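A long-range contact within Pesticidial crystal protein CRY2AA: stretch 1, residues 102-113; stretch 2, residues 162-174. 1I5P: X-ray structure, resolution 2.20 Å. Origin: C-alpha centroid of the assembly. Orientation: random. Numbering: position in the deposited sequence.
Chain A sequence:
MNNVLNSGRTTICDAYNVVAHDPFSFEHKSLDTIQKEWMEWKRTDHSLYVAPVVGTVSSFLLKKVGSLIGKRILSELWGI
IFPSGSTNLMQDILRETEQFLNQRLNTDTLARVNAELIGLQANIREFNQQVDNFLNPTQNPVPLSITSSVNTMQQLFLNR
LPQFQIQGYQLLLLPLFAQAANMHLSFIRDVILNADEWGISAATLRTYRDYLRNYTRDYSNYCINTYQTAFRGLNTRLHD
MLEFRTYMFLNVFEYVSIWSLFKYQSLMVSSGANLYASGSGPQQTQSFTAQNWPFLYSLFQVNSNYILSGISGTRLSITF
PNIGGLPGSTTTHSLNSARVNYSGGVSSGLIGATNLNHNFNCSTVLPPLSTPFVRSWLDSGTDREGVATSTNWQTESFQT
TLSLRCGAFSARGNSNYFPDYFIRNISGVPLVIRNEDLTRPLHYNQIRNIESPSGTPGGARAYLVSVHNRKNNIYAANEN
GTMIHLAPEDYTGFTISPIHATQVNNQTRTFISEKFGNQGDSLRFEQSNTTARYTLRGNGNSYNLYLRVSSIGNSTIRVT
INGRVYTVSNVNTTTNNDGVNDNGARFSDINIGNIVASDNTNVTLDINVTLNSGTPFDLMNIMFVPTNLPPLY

Stretch 1 102-113: NQRLNTDTLARV
Stretch 2 (162-174) PQFQIQGYQLLLL

Two stretches of one chain pack here with no direct hydrogen bond between them, burying 670 Å² summed over both sides. They run antiparallel: CA atoms pair Q103 with L172 at 6.9 Å, L105 with Y169 at 6.7 Å, T109 with I166 at 7.8 Å, and V113 with Q163 at 6.5 Å. Q103 to L105 are extended, with phi/psi near -126/145, -131/146 and -79/156. A helix follows from T107. N106 (chi1 p) caps it: N106 OD1 accepts from T109 N at 2.8 Å and from T109 OG1 at 2.7 Å.

Y169 covers the most surface. It closes a type II turn from I166, with Y169 N bonded to I166 O at 2.9 Å. G168 sits in that turn at phi/psi 100/-25, where a CB would jam against the preceding carbonyl. Y169 has phi/psi -136/26, chi1 -43° and chi2 94°. L105 CD2 lies 3.4 Å from Y169 CB. T109 OG1 is 3.6 Å from Y169 CE1, and R104 O is 3.6 Å from Y169 CE2. Y169 OH approaches N106 ND2 at 3.3 Å, but the angle is too poor for a hydrogen bond.

L172 (chi1 t, chi2 p) points toward the extended segment. Its CD2 meets Q103 O at 3.4 Å and L105 CD2 at 4.0 Å. A water bridges Q103 and L172, accepting from Q103 NE2 at 2.8 Å and from L172 N at 3.0 Å. Next in sequence, L173 CD2 touches L105 CD1 at 3.8 Å and V113 CG2 at 3.9 Å, so L173 touches side chains from both the extended segment and the helix.

Q163 (chi1 m, chi2 m) points toward the helix. Q163 OE1 lies over one face of the R112 guanidinium, 3.2 Å from R112 NH1. This position explains the poor hydrogen-bond angle. Nearby, V113 CG1 (chi1 t) packs 4.0 Å from F164 CE2.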

# COMPACT_ATOMS: atom_id res chain seq x y z
N ASN A 102 6.18 20.61 8.78
CA ASN A 102 6.35 21.95 9.34
C ASN A 102 7.21 21.81 10.60
O ASN A 102 6.97 22.48 11.60
CB ASN A 102 5.00 22.59 9.68
CG ASN A 102 5.13 24.06 10.07
OD1 ASN A 102 6.10 24.72 9.70
ND2 ASN A 102 4.14 24.58 10.79
N GLN A 103 8.19 20.92 10.53
CA GLN A 103 9.12 20.70 11.63
C GLN A 103 10.53 20.86 11.08
O GLN A 103 10.80 20.51 9.93
CB GLN A 103 8.99 19.29 12.22
CG GLN A 103 7.61 18.93 12.78
CD GLN A 103 7.60 17.58 13.50
OE1 GLN A 103 6.54 16.97 13.67
NE2 GLN A 103 8.77 17.13 13.94
N ARG A 104 11.42 21.39 11.90
CA ARG A 104 12.80 21.60 11.47
C ARG A 104 13.78 21.06 12.50
O ARG A 104 13.53 21.09 13.70
CB ARG A 104 13.06 23.09 11.25
CG ARG A 104 12.54 23.62 9.93
CD ARG A 104 13.69 24.23 9.14
NE ARG A 104 14.79 23.28 9.02
CZ ARG A 104 16.07 23.60 9.17
NH1 ARG A 104 16.43 24.84 9.45
NH2 ARG A 104 17.00 22.66 9.06
N LEU A 105 14.91 20.55 12.01
CA LEU A 105 15.94 20.04 12.90
C LEU A 105 16.69 21.25 13.43
O LEU A 105 16.69 22.30 12.79
CB LEU A 105 16.94 19.17 12.12
CG LEU A 105 16.49 17.85 11.51
CD1 LEU A 105 17.66 17.23 10.75
CD2 LEU A 105 16.00 16.92 12.61
N ASN A 106 17.33 21.12 14.59
CA ASN A 106 18.10 22.25 15.08
C ASN A 106 19.40 22.22 14.28
O ASN A 106 19.67 21.24 13.57
CB ASN A 106 18.37 22.13 16.58
CG ASN A 106 19.17 20.90 16.93
OD1 ASN A 106 19.55 20.11 16.07
ND2 ASN A 106 19.45 20.73 18.22
N THR A 107 20.19 23.27 14.38
CA THR A 107 21.44 23.36 13.63
C THR A 107 22.43 22.23 13.90
O THR A 107 23.11 21.77 12.99
CB THR A 107 22.13 24.71 13.89
OG1 THR A 107 23.04 25.00 12.82
CG2 THR A 107 22.89 24.68 15.21
N ASP A 108 22.52 21.77 15.15
CA ASP A 108 23.44 20.70 15.51
C ASP A 108 23.09 19.36 14.86
O ASP A 108 23.96 18.70 14.30
CB ASP A 108 23.48 20.52 17.04
CG ASP A 108 24.29 21.60 17.74
OD1 ASP A 108 24.26 21.64 18.99
OD2 ASP A 108 24.94 22.41 17.04
N THR A 109 21.83 18.97 14.94
CA THR A 109 21.41 17.71 14.34
C THR A 109 21.56 17.77 12.83
O THR A 109 22.01 16.81 12.20
CB THR A 109 19.96 17.38 14.70
OG1 THR A 109 19.80 17.42 16.13
CG2 THR A 109 19.59 15.98 14.21
N LEU A 110 21.19 18.90 12.24
CA LEU A 110 21.30 19.08 10.80
C LEU A 110 22.72 18.77 10.36
O LEU A 110 22.95 17.97 9.46
CB LEU A 110 20.95 20.52 10.41
CG LEU A 110 21.15 20.87 8.94
CD1 LEU A 110 20.24 20.02 8.06
CD2 LEU A 110 20.84 22.34 8.73
N ALA A 111 23.68 19.42 11.01
CA ALA A 111 25.08 19.23 10.68
C ALA A 111 25.49 17.76 10.82
O ALA A 111 26.12 17.20 9.93
CB ALA A 111 25.95 20.10 11.58
N ARG A 112 25.13 17.14 11.94
CA ARG A 112 25.49 15.74 12.15
C ARG A 112 24.85 14.81 11.12
O ARG A 112 25.50 13.91 10.59
CB ARG A 112 25.09 15.29 13.56
CG ARG A 112 25.53 13.86 13.88
CD ARG A 112 27.02 13.68 13.60
NE ARG A 112 27.49 12.33 13.92
CZ ARG A 112 27.58 11.84 15.15
NH1 ARG A 112 27.24 12.58 16.20
NH2 ARG A 112 28.02 10.60 15.34
N VAL A 113 23.56 15.02 10.85
CA VAL A 113 22.85 14.22 9.87
C VAL A 113 23.57 14.31 8.53
O VAL A 113 23.84 13.29 7.89
CB VAL A 113 21.39 14.70 9.70
CG1 VAL A 113 20.83 14.23 8.36
CG2 VAL A 113 20.54 14.19 10.84
N PRO A 162 21.83 5.10 14.19
CA PRO A 162 21.30 5.81 15.36
C PRO A 162 21.21 7.31 15.18
O PRO A 162 20.36 7.97 15.78
CB PRO A 162 22.25 5.39 16.47
CG PRO A 162 22.58 3.98 16.08
CD PRO A 162 22.89 4.16 14.60
N GLN A 163 22.08 7.86 14.34
CA GLN A 163 22.07 9.30 14.12
C GLN A 163 20.84 9.78 13.36
O GLN A 163 20.64 10.98 13.19
CB GLN A 163 23.34 9.72 13.39
CG GLN A 163 24.58 9.48 14.22
CD GLN A 163 24.46 10.07 15.62
OE1 GLN A 163 24.30 11.29 15.78
NE2 GLN A 163 24.51 9.22 16.63
N PHE A 164 20.02 8.84 12.90
CA PHE A 164 18.80 9.22 12.19
C PHE A 164 17.62 8.92 13.09
O PHE A 164 16.48 8.87 12.63
CB PHE A 164 18.67 8.45 10.87
CG PHE A 164 19.78 8.72 9.90
CD1 PHE A 164 20.83 7.82 9.75
CD2 PHE A 164 19.81 9.91 9.17
CE1 PHE A 164 21.89 8.10 8.89
CE2 PHE A 164 20.87 10.20 8.31
CZ PHE A 164 21.91 9.29 8.18
N GLN A 165 17.90 8.74 14.38
CA GLN A 165 16.86 8.44 15.35
C GLN A 165 16.95 9.38 16.55
O GLN A 165 16.55 9.03 17.66
CB GLN A 165 16.99 7.00 15.83
CG GLN A 165 17.05 5.97 14.71
CD GLN A 165 17.19 4.56 15.26
OE1 GLN A 165 16.23 3.80 15.29
NE2 GLN A 165 18.39 4.22 15.70
N ILE A 166 17.47 10.58 16.32
CA ILE A 166 17.64 11.58 17.36
C ILE A 166 16.34 11.95 18.06
O ILE A 166 15.37 12.37 17.42
CB ILE A 166 18.28 12.87 16.79
CG1 ILE A 166 19.57 12.52 16.04
CG2 ILE A 166 18.57 13.86 17.92
CD1 ILE A 166 20.61 11.81 16.90
N GLN A 167 16.34 11.79 19.38
CA GLN A 167 15.18 12.11 20.19
C GLN A 167 14.81 13.56 19.91
O GLN A 167 15.68 14.43 19.83
CB GLN A 167 15.49 11.92 21.68
CG GLN A 167 14.52 11.00 22.39
CD GLN A 167 15.22 9.85 23.09
OE1 GLN A 167 15.39 9.87 24.31
NE2 GLN A 167 15.62 8.84 22.32
N GLY A 168 13.52 13.82 19.77
CA GLY A 168 13.06 15.17 19.48
C GLY A 168 12.76 15.33 18.00
O GLY A 168 11.96 16.18 17.60
N TYR A 169 13.39 14.51 17.16
CA TYR A 169 13.16 14.59 15.72
C TYR A 169 12.99 13.22 15.09
O TYR A 169 13.25 13.05 13.90
CB TYR A 169 14.34 15.27 15.05
CG TYR A 169 14.86 16.48 15.78
CD1 TYR A 169 15.92 16.37 16.68
CD2 TYR A 169 14.30 17.74 15.57
CE1 TYR A 169 16.41 17.49 17.35
CE2 TYR A 169 14.78 18.86 16.25
CZ TYR A 169 15.84 18.73 17.13
OH TYR A 169 16.33 19.83 17.79
N GLN A 170 12.54 12.24 15.87
CA GLN A 170 12.38 10.89 15.34
C GLN A 170 11.43 10.79 14.15
O GLN A 170 11.74 10.09 13.18
CB GLN A 170 11.94 9.93 16.45
CG GLN A 170 12.85 9.96 17.67
CD GLN A 170 12.75 8.71 18.51
OE1 GLN A 170 11.66 8.25 18.83
NE2 GLN A 170 13.90 8.14 18.87
N LEU A 171 10.29 11.47 14.20
CA LEU A 171 9.35 11.41 13.09
C LEU A 171 9.89 12.14 11.87
O LEU A 171 9.75 11.68 10.74
CB LEU A 171 7.99 12.02 13.47
CG LEU A 171 6.92 11.91 12.38
CD1 LEU A 171 6.42 10.46 12.29
CD2 LEU A 171 5.76 12.84 12.71
N LEU A 172 10.50 13.29 12.12
CA LEU A 172 11.06 14.09 11.03
C LEU A 172 12.18 13.36 10.29
O LEU A 172 12.33 13.51 9.08
CB LEU A 172 11.59 15.42 11.59
CG LEU A 172 12.21 16.38 10.58
CD1 LEU A 172 11.32 16.47 9.34
CD2 LEU A 172 12.37 17.76 11.22
N LEU A 173 12.94 12.56 11.03
CA LEU A 173 14.05 11.81 10.46
C LEU A 173 13.66 10.41 10.01
O LEU A 173 14.45 9.71 9.38
CB LEU A 173 15.18 11.71 11.49
CG LEU A 173 15.84 13.02 11.92
CD1 LEU A 173 16.72 12.79 13.14
CD2 LEU A 173 16.66 13.57 10.76
N LEU A 174 12.43 10.00 10.31
CA LEU A 174 11.98 8.65 9.96
C LEU A 174 12.22 8.27 8.48
O LEU A 174 12.68 7.17 8.20
CB LEU A 174 10.51 8.46 10.34
CG LEU A 174 10.05 7.00 10.51
CD1 LEU A 174 10.94 6.28 11.54
CD2 LEU A 174 8.59 6.96 10.95
O HOH W 1 9.97 14.77 14.70